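(2Z,6E)-hedycaryol synthase (Kitasatospora setae, PDB 4MC8) catalyses the magnesium-dependent 1,11-cyclization of (2E,6E)-farnesyl diphosphate, with addition of water, to the sesquiterpene alcohol (2Z,6E)-hedycaryol, releasing diphosphate. Local coordinates at residues L215-V220 with S304-W309; F4-F9 with D222-E227; W60-L65 with Y295-A300. All coordinates share one frame; numbering follows the deposited sequence.

All three contacts lie in the all-helical terpene synthase fold. Interaction 1 joins helices 204-225 and 286-312. Interaction 2 lays the N-terminal segment 4-9 on the end of helix 204-225, and interaction 3 sets the loop 60-65 against an earlier part of helix 286-312. The centres of interactions 1 and 2 are about 11 Å apart, and the two touch through Leu-307 and Phe-9; the centre of interaction 3 is about 15 Å from that of interaction 1 and about 26 Å from that of interaction 2. The segments interleave in the order 4-9, 60-65, 215-220, 222-227, 295-300, 304-309, so distant parts meet on helix 204-225, whose end carries the NXXXSXXXE motif, and on helix 286-312 beside it.

Interaction 1. Residues L215-V220 with S304-W309; sequences LHIALV and SGQLVW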
loop_
_atom_site.group_PDB
_atom_site.type_symbol
_atom_site.label_atom_id
_atom_site.label_comp_id
_atom_site.label_asym_id
_atom_site.label_seq_id
_atom_site.Cartn_x
_atom_site.Cartn_y
_atom_site.Cartn_z
ATOM N N LEU A 215 -2.385 -8.322 3.895
ATOM C CA LEU A 215 -3.725 -8.742 4.311
ATOM C C LEU A 215 -4.064 -8.312 5.744
ATOM O O LEU A 215 -5.197 -7.914 6.019
ATOM C CB LEU A 215 -3.918 -10.257 4.121
ATOM C CG LEU A 215 -4.024 -10.691 2.648
ATOM C CD1 LEU A 215 -4.206 -12.201 2.502
ATOM C CD2 LEU A 215 -5.144 -9.931 1.942
ATOM N N HIS A 216 -3.085 -8.361 6.647
ATOM C CA HIS A 216 -3.308 -7.915 8.037
ATOM C C HIS A 216 -3.768 -6.446 8.035
ATOM O O HIS A 216 -4.755 -6.087 8.683
ATOM C CB HIS A 216 -2.028 -8.095 8.872
ATOM C CG HIS A 216 -2.201 -7.804 10.329
ATOM N ND1 HIS A 216 -2.262 -6.520 10.835
ATOM C CD2 HIS A 216 -2.310 -8.635 11.396
ATOM C CE1 HIS A 216 -2.414 -6.578 12.151
ATOM N NE2 HIS A 216 -2.440 -7.848 12.515
ATOM N N ILE A 217 -3.063 -5.615 7.266
ATOM C CA ILE A 217 -3.364 -4.190 7.174
ATOM C C ILE A 217 -4.715 -3.945 6.493
ATOM O O ILE A 217 -5.520 -3.139 6.966
ATOM C CB ILE A 217 -2.223 -3.453 6.450
ATOM C CG1 ILE A 217 -0.962 -3.415 7.337
ATOM C CG2 ILE A 217 -2.652 -2.057 6.005
ATOM C CD1 ILE A 217 0.287 -3.112 6.502
ATOM N N ALA A 218 -4.972 -4.663 5.402
ATOM C CA ALA A 218 -6.239 -4.536 4.669
ATOM C C ALA A 218 -7.458 -4.903 5.529
ATOM O O ALA A 218 -8.476 -4.198 5.500
ATOM C CB ALA A 218 -6.204 -5.375 3.404
ATOM N N LEU A 219 -7.341 -5.993 6.295
ATOM C CA LEU A 219 -8.452 -6.520 7.072
ATOM C C LEU A 219 -8.743 -5.623 8.259
ATOM O O LEU A 219 -9.907 -5.412 8.598
ATOM C CB LEU A 219 -8.195 -7.964 7.533
ATOM C CG LEU A 219 -8.165 -9.036 6.433
ATOM C CD1 LEU A 219 -7.697 -10.367 7.001
ATOM C CD2 LEU A 219 -9.525 -9.187 5.767
ATOM N N VAL A 220 -7.684 -5.085 8.871
ATOM C CA VAL A 220 -7.821 -4.047 9.909
ATOM C C VAL A 220 -8.530 -2.813 9.316
ATOM O O VAL A 220 -9.410 -2.233 9.947
ATOM C CB VAL A 220 -6.452 -3.691 10.555
ATOM C CG1 VAL A 220 -6.527 -2.416 11.390
ATOM C CG2 VAL A 220 -5.937 -4.853 11.402
ATOM N N SER A 304 2.173 -2.172 13.335
ATOM C CA SER A 304 1.915 -1.346 14.541
ATOM C C SER A 304 1.622 0.118 14.187
ATOM O O SER A 304 0.760 0.764 14.794
ATOM C CB SER A 304 3.068 -1.425 15.552
ATOM O OG SER A 304 3.270 -2.758 15.991
ATOM N N GLY A 305 2.346 0.637 13.200
ATOM C CA GLY A 305 2.135 1.997 12.700
ATOM C C GLY A 305 0.706 2.307 12.272
ATOM O O GLY A 305 0.206 3.407 12.531
ATOM N N GLN A 306 0.049 1.339 11.627
ATOM C CA GLN A 306 -1.328 1.501 11.158
ATOM C C GLN A 306 -2.260 1.840 12.300
ATOM O O GLN A 306 -3.177 2.659 12.153
ATOM C CB GLN A 306 -1.831 0.226 10.488
ATOM C CG GLN A 306 -3.276 0.330 10.022
ATOM C CD GLN A 306 -3.838 -0.972 9.503
ATOM O OE1 GLN A 306 -3.395 -2.063 9.890
ATOM N NE2 GLN A 306 -4.840 -0.865 8.628
ATOM N N LEU A 307 -2.025 1.201 13.440
ATOM C CA LEU A 307 -2.927 1.336 14.570
ATOM C C LEU A 307 -2.922 2.780 15.075
ATOM O O LEU A 307 -3.979 3.360 15.367
ATOM C CB LEU A 307 -2.538 0.347 15.677
ATOM C CG LEU A 307 -3.304 -0.977 15.819
ATOM C CD1 LEU A 307 -3.934 -1.495 14.538
ATOM C CD2 LEU A 307 -2.450 -2.061 16.485
ATOM N N VAL A 308 -1.730 3.371 15.117
ATOM C CA VAL A 308 -1.560 4.702 15.692
ATOM C C VAL A 308 -2.010 5.764 14.694
ATOM O O VAL A 308 -2.571 6.788 15.085
ATOM C CB VAL A 308 -0.119 4.921 16.203
ATOM C CG1 VAL A 308 0.117 6.378 16.579
ATOM C CG2 VAL A 308 0.143 4.036 17.419
ATOM N N TRP A 309 -1.780 5.494 13.409
ATOM C CA TRP A 309 -2.284 6.320 12.313
ATOM C C TRP A 309 -3.814 6.438 12.328
ATOM O O TRP A 309 -4.347 7.536 12.151
ATOM C CB TRP A 309 -1.785 5.784 10.967
ATOM C CG TRP A 309 -2.351 6.494 9.775
ATOM C CD1 TRP A 309 -2.094 7.779 9.386
ATOM C CD2 TRP A 309 -3.273 5.957 8.813
ATOM N NE1 TRP A 309 -2.800 8.076 8.240
ATOM C CE2 TRP A 309 -3.530 6.975 7.866
ATOM C CE3 TRP A 309 -3.904 4.710 8.657
ATOM C CZ2 TRP A 309 -4.393 6.787 6.770
ATOM C CZ3 TRP A 309 -4.760 4.522 7.573
ATOM C CH2 TRP A 309 -4.995 5.557 6.640
HETATM O O HOH W 1 -1.955 -3.591 11.358
#
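Gln-306 reaches from helix 286-312 to the backbone of helix 204-225, where its NE2 donates a hydrogen bond to Ile-217 O at 2.9 Å. The bond is fairly straight, with an N-H...O angle of 156°, and the donor stands somewhat tilted from the carbonyl plane. With CG anti to the backbone N (chi1 178°) and the chain extended beyond it, the amide is carried across to the neighbouring helix. Glutamine suits this place because it has the length to cross and an amide that can donate on one side and accept on the other.

The accepting side is served by water: a water molecule donates to Gln-306 OE1 at 2.6 Å and weakly accepts from His-216 ND1, in the plane of the imidazole ring. Both ends of the amide have a partner in this arrangement. Its side chain also lies close to that of Asn-221, a probable magnesium ligand by similarity.

Apolar side chains lie alongside this polar bridge. Ile-217 CG2 lies 3.6 Å from Gln-306 NE2, while Val-220 CG1 rests against the amide, 3.6 Å from Gln-306 CD, the two side chains running past each other in opposite directions. The same methyl of Val-220 meets Leu-307 CD1 at 4.2 Å. These branched side chains pack along the amide without competing for its hydrogen bonds.

The two segments run nearly parallel, their axes 10.6 Å apart at closest approach and crossing at -21°. Helix 250-281 packs against Leu-215, His-216 and Leu-219, and helix 52-59 against Val-308 and Trp-309.

Interaction 2. Residues F4-F9 with D222-E227; sequences FEIPDF and DVFSVE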
loop_
_atom_site.group_PDB
_atom_site.type_symbol
_atom_site.label_atom_id
_atom_site.label_comp_id
_atom_site.label_asym_id
_atom_site.label_seq_id
_atom_site.Cartn_x
_atom_site.Cartn_y
_atom_site.Cartn_z
ATOM N N PHE A 4 -20.936 -1.418 16.952
ATOM C CA PHE A 4 -20.225 -2.625 17.384
ATOM C C PHE A 4 -18.978 -2.282 18.204
ATOM O O PHE A 4 -18.509 -1.140 18.185
ATOM C CB PHE A 4 -19.867 -3.508 16.174
ATOM C CG PHE A 4 -18.805 -2.927 15.271
ATOM C CD1 PHE A 4 -19.123 -1.954 14.326
ATOM C CD2 PHE A 4 -17.487 -3.369 15.353
ATOM C CE1 PHE A 4 -18.147 -1.428 13.490
ATOM C CE2 PHE A 4 -16.506 -2.845 14.520
ATOM C CZ PHE A 4 -16.837 -1.874 13.588
ATOM N N GLU A 5 -18.451 -3.267 18.929
ATOM C CA GLU A 5 -17.191 -3.092 19.645
ATOM C C GLU A 5 -16.001 -3.427 18.752
ATOM O O GLU A 5 -15.766 -4.589 18.401
ATOM C CB GLU A 5 -17.161 -3.912 20.929
ATOM C CG GLU A 5 -17.750 -3.181 22.121
ATOM C CD GLU A 5 -17.733 -4.021 23.378
ATOM O OE1 GLU A 5 -16.976 -3.675 24.309
ATOM O OE2 GLU A 5 -18.468 -5.030 23.432
ATOM N N ILE A 6 -15.265 -2.386 18.379
ATOM C CA ILE A 6 -14.103 -2.513 17.515
ATOM C C ILE A 6 -12.946 -3.155 18.306
ATOM O O ILE A 6 -12.583 -2.659 19.372
ATOM C CB ILE A 6 -13.758 -1.135 16.872
ATOM C CG1 ILE A 6 -12.830 -1.278 15.657
ATOM C CG2 ILE A 6 -13.289 -0.118 17.915
ATOM C CD1 ILE A 6 -11.347 -1.257 15.958
ATOM N N PRO A 7 -12.387 -4.276 17.796
ATOM C CA PRO A 7 -11.355 -5.045 18.511
ATOM C C PRO A 7 -10.116 -4.224 18.862
ATOM O O PRO A 7 -9.713 -3.340 18.108
ATOM C CB PRO A 7 -10.971 -6.145 17.513
ATOM C CG PRO A 7 -12.137 -6.264 16.596
ATOM C CD PRO A 7 -12.699 -4.877 16.484
ATOM N N ASP A 8 -9.528 -4.541 20.006
ATOM C CA ASP A 8 -8.320 -3.896 20.494
ATOM C C ASP A 8 -7.114 -4.700 19.988
ATOM O O ASP A 8 -6.439 -5.387 20.769
ATOM C CB ASP A 8 -8.371 -3.836 22.037
ATOM C CG ASP A 8 -7.213 -3.046 22.659
ATOM O OD1 ASP A 8 -6.541 -2.265 21.951
ATOM O OD2 ASP A 8 -6.982 -3.208 23.880
ATOM N N PHE A 9 -6.853 -4.594 18.677
ATOM C CA PHE A 9 -5.853 -5.412 17.990
ATOM C C PHE A 9 -4.479 -5.313 18.631
ATOM O O PHE A 9 -3.954 -4.216 18.815
ATOM C CB PHE A 9 -5.723 -4.976 16.513
ATOM C CG PHE A 9 -6.977 -5.160 15.707
ATOM C CD1 PHE A 9 -7.380 -6.434 15.302
ATOM C CD2 PHE A 9 -7.750 -4.054 15.324
ATOM C CE1 PHE A 9 -8.532 -6.606 14.541
ATOM C CE2 PHE A 9 -8.909 -4.224 14.563
ATOM C CZ PHE A 9 -9.297 -5.501 14.170
ATOM N N ASP A 222 -10.670 -2.877 6.747
ATOM C CA ASP A 222 -12.060 -3.280 6.547
ATOM C C ASP A 222 -12.895 -3.081 7.815
ATOM O O ASP A 222 -14.032 -2.605 7.737
ATOM C CB ASP A 222 -12.144 -4.738 6.074
ATOM C CG ASP A 222 -11.691 -4.920 4.628
ATOM O OD1 ASP A 222 -11.261 -3.932 3.989
ATOM O OD2 ASP A 222 -11.763 -6.068 4.131
ATOM N N VAL A 223 -12.329 -3.438 8.972
ATOM C CA VAL A 223 -13.017 -3.267 10.259
ATOM C C VAL A 223 -13.219 -1.792 10.606
ATOM O O VAL A 223 -14.308 -1.400 11.006
ATOM C CB VAL A 223 -12.316 -4.004 11.429
ATOM C CG1 VAL A 223 -13.042 -3.740 12.738
ATOM C CG2 VAL A 223 -12.280 -5.500 11.168
ATOM N N PHE A 224 -12.176 -0.979 10.444
ATOM C CA PHE A 224 -12.288 0.464 10.687
ATOM C C PHE A 224 -13.231 1.151 9.682
ATOM O O PHE A 224 -13.817 2.183 9.999
ATOM C CB PHE A 224 -10.904 1.138 10.664
ATOM C CG PHE A 224 -10.127 0.995 11.944
ATOM C CD1 PHE A 224 -9.324 -0.122 12.174
ATOM C CD2 PHE A 224 -10.181 1.988 12.916
ATOM C CE1 PHE A 224 -8.604 -0.255 13.356
ATOM C CE2 PHE A 224 -9.459 1.864 14.094
ATOM C CZ PHE A 224 -8.670 0.740 14.313
ATOM N N SER A 225 -13.378 0.570 8.488
ATOM C CA SER A 225 -14.186 1.154 7.399
ATOM C C SER A 225 -15.685 0.902 7.479
ATOM O O SER A 225 -16.477 1.766 7.103
ATOM C CB SER A 225 -13.714 0.633 6.041
ATOM O OG SER A 225 -12.434 1.131 5.721
ATOM N N VAL A 226 -16.060 -0.285 7.952
ATOM C CA VAL A 226 -17.425 -0.807 7.814
ATOM C C VAL A 226 -18.539 0.090 8.395
ATOM O O VAL A 226 -19.709 -0.052 8.029
ATOM C CB VAL A 226 -17.516 -2.277 8.317
ATOM C CG1 VAL A 226 -17.553 -2.350 9.838
ATOM C CG2 VAL A 226 -18.708 -2.994 7.699
ATOM N N GLU A 227 -18.159 1.022 9.272
ATOM C CA GLU A 227 -19.071 2.051 9.792
ATOM C C GLU A 227 -19.553 2.969 8.665
ATOM O O GLU A 227 -20.754 3.218 8.528
ATOM C CB GLU A 227 -18.381 2.879 10.886
ATOM C CG GLU A 227 -19.285 3.846 11.644
ATOM C CD GLU A 227 -20.053 3.195 12.783
ATOM O OE1 GLU A 227 -19.691 2.074 13.203
ATOM O OE2 GLU A 227 -21.023 3.815 13.269
#
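The NXXXSXXXE motif at the end of helix 204-225, which presumably binds magnesium, carries the N-terminal segment 4-9 on its apolar side: Phe-4, Ile-6, Pro-7 and Phe-9 pack on Val-223, Phe-224 and Val-226. Ile-6 CD1 sits over one face of the Phe-224 ring, a CH-pi contact 4.0 Å from the centroid and 23° off its normal. Having CG1 anti to the backbone N (chi1 -163°), Ile-6 also brings CG1 to 3.8 Å from Val-223 CG1. Pro-7 CD comes to 3.9 Å from the same methyl, Val-223 CG1. Valine suits this position, since its two branches serve different partners: CG2 meets Phe-9 CZ at the ring edge, at 4.2 Å.

Within the motif, Ser-225 is a probable ligand of the third magnesium ion by similarity, and the apolar Val-223 and Val-226 turn toward the N-terminal segment instead. Phe-4 presents its ring edge to the backbone, CZ lying 3.6 Å from Val-223 O, and its CE1 touches Val-226 CG1 at 3.8 Å. Leu-250, Gln-251 and Val-254 of helix 250-281 complete the seat of Phe-4, and His-310 stacks on Phe-224.

Interaction 3. Residues W60-L65 with Y295-A300; sequences WPRADL and YAANVA
Pro-61 CD lies 3.3 Å from Asn-298 OD1 and CG only slightly farther, the amide oxygen touching the ring at these two carbons. A bridging water gives a second link, donating to Asn-298 OD1 at 2.7 Å and accepting from Arg-62 N at 2.9 Å. Asparagine suits the place: its short side chain offers an acceptor to this water and a donor to Val-59 O at the end of helix 52-59. CG, anti to the backbone N (chi1 -171°), sends the amide out to the loop.

Arg-62 runs past Asn-298 in the opposite direction, its guanidinium turned 71° from the amide plane. The extended chain carries that flat group over Ala-297, whose backbone C lies over one guanidinium face and whose CB is 3.8 Å from Arg-62 NH1. The small alanine leaves room for so close an approach.

Further out, charges position the arginine: NE makes a salt bridge with Glu-16, and NH1 makes one with Asp-294, one turn before Asn-298 on the same helix. A methionine in place of Arg-62 would probably leave Glu-16 and Asp-294 without the cation that links them and the loop without its charged tie to helix 286-312. Asn-18 binds the carbonyls of Trp-60 and Ala-63, while Trp-60 NE1 bonds to Leu-184 O.

The loop itself is a type I beta turn from Trp-60 to Ala-63, closed by Ala-63 N to Trp-60 O, with Pro-61 at its second position. The turn links helices 52-59 and 65-85, with Asp-64 as N-cap of the latter, and packs against the C-terminal helix of the terpene synthase fold.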
loop_
_atom_site.group_PDB
_atom_site.type_symbol
_atom_site.label_atom_id
_atom_site.label_comp_id
_atom_site.label_asym_id
_atom_site.label_seq_id
_atom_site.Cartn_x
_atom_site.Cartn_y
_atom_site.Cartn_z
ATOM N N TRP A 60 7.107 4.276 5.754
ATOM C CA TRP A 60 8.553 4.337 5.562
ATOM C C TRP A 60 9.225 5.059 6.740
ATOM O O TRP A 60 9.869 6.091 6.553
ATOM C CB TRP A 60 8.872 5.097 4.272
ATOM C CG TRP A 60 8.281 4.529 3.032
ATOM C CD1 TRP A 60 8.663 3.383 2.385
ATOM C CD2 TRP A 60 7.228 5.108 2.242
ATOM N NE1 TRP A 60 7.903 3.210 1.240
ATOM C CE2 TRP A 60 7.009 4.247 1.139
ATOM C CE3 TRP A 60 6.437 6.264 2.371
ATOM C CZ2 TRP A 60 6.040 4.515 0.153
ATOM C CZ3 TRP A 60 5.461 6.523 1.408
ATOM C CH2 TRP A 60 5.277 5.651 0.302
ATOM N N PRO A 61 9.088 4.515 7.966
ATOM C CA PRO A 61 9.621 5.264 9.103
ATOM C C PRO A 61 11.143 5.400 9.109
ATOM O O PRO A 61 11.677 6.287 9.789
ATOM C CB PRO A 61 9.168 4.438 10.314
ATOM C CG PRO A 61 8.933 3.057 9.774
ATOM C CD PRO A 61 8.400 3.279 8.390
ATOM N N ARG A 62 11.831 4.532 8.364
ATOM C CA ARG A 62 13.291 4.500 8.381
ATOM C C ARG A 62 13.906 5.287 7.222
ATOM O O ARG A 62 15.129 5.398 7.136
ATOM C CB ARG A 62 13.811 3.050 8.395
ATOM C CG ARG A 62 13.422 2.275 9.641
ATOM C CD ARG A 62 13.725 0.788 9.544
ATOM N NE ARG A 62 13.281 0.109 10.752
ATOM C CZ ARG A 62 13.759 -1.053 11.204
ATOM N NH1 ARG A 62 14.732 -1.699 10.561
ATOM N NH2 ARG A 62 13.274 -1.554 12.322
ATOM N N ALA A 63 13.067 5.848 6.351
ATOM C CA ALA A 63 13.553 6.477 5.117
ATOM C C ALA A 63 14.199 7.843 5.347
ATOM O O ALA A 63 13.821 8.587 6.253
ATOM C CB ALA A 63 12.437 6.586 4.083
ATOM N N ASP A 64 15.182 8.161 4.516
ATOM C CA ASP A 64 15.755 9.505 4.467
ATOM C C ASP A 64 14.721 10.482 3.893
ATOM O O ASP A 64 13.705 10.064 3.322
ATOM C CB ASP A 64 17.013 9.502 3.599
ATOM C CG ASP A 64 16.762 8.927 2.221
ATOM O OD1 ASP A 64 16.616 7.695 2.083
ATOM O OD2 ASP A 64 16.701 9.714 1.272
ATOM N N LEU A 65 14.981 11.778 4.044
ATOM C CA LEU A 65 14.060 12.819 3.581
ATOM C C LEU A 65 13.642 12.669 2.110
ATOM O O LEU A 65 12.458 12.780 1.783
ATOM C CB LEU A 65 14.663 14.209 3.828
ATOM C CG LEU A 65 13.977 15.452 3.238
ATOM C CD1 LEU A 65 12.598 15.691 3.844
ATOM C CD2 LEU A 65 14.867 16.671 3.416
ATOM N N TYR A 295 14.533 -4.432 5.578
ATOM C CA TYR A 295 13.277 -4.385 4.829
ATOM C C TYR A 295 12.161 -5.160 5.542
ATOM O O TYR A 295 11.044 -4.644 5.711
ATOM C CB TYR A 295 13.534 -4.997 3.459
ATOM C CG TYR A 295 12.352 -5.106 2.515
ATOM C CD1 TYR A 295 11.544 -6.251 2.488
ATOM C CD2 TYR A 295 12.074 -4.083 1.620
ATOM C CE1 TYR A 295 10.494 -6.359 1.573
ATOM C CE2 TYR A 295 11.033 -4.179 0.704
ATOM C CZ TYR A 295 10.254 -5.308 0.678
ATOM O OH TYR A 295 9.247 -5.366 -0.255
ATOM N N ALA A 296 12.460 -6.393 5.947
ATOM C CA ALA A 296 11.480 -7.236 6.661
ATOM C C ALA A 296 10.998 -6.603 7.966
ATOM O O ALA A 296 9.799 -6.622 8.282
ATOM C CB ALA A 296 12.068 -8.612 6.943
ATOM N N ALA A 297 11.945 -6.066 8.731
ATOM C CA ALA A 297 11.627 -5.398 9.988
ATOM C C ALA A 297 10.754 -4.167 9.741
ATOM O O ALA A 297 9.861 -3.876 10.537
ATOM C CB ALA A 297 12.903 -5.037 10.736
ATOM N N ASN A 298 10.967 -3.485 8.614
ATOM C CA ASN A 298 10.133 -2.342 8.243
ATOM C C ASN A 298 8.706 -2.768 7.894
ATOM O O ASN A 298 7.742 -2.101 8.303
ATOM C CB ASN A 298 10.750 -1.557 7.083
ATOM C CG ASN A 298 10.029 -0.245 6.826
ATOM O OD1 ASN A 298 10.240 0.736 7.539
ATOM N ND2 ASN A 298 9.164 -0.224 5.815
ATOM N N VAL A 299 8.571 -3.872 7.141
ATOM C CA VAL A 299 7.242 -4.411 6.818
ATOM C C VAL A 299 6.490 -4.658 8.128
ATOM O O VAL A 299 5.348 -4.193 8.303
ATOM C CB VAL A 299 7.291 -5.680 5.896
ATOM C CG1 VAL A 299 5.908 -6.305 5.722
ATOM C CG2 VAL A 299 7.871 -5.351 4.519
ATOM N N ALA A 300 7.145 -5.333 9.080
ATOM C CA ALA A 300 6.513 -5.666 10.353
ATOM C C ALA A 300 6.094 -4.407 11.129
ATOM O O ALA A 300 4.995 -4.340 11.674
ATOM C CB ALA A 300 7.440 -6.528 11.199
HETATM O O HOH W 2 11.321 2.794 6.127
#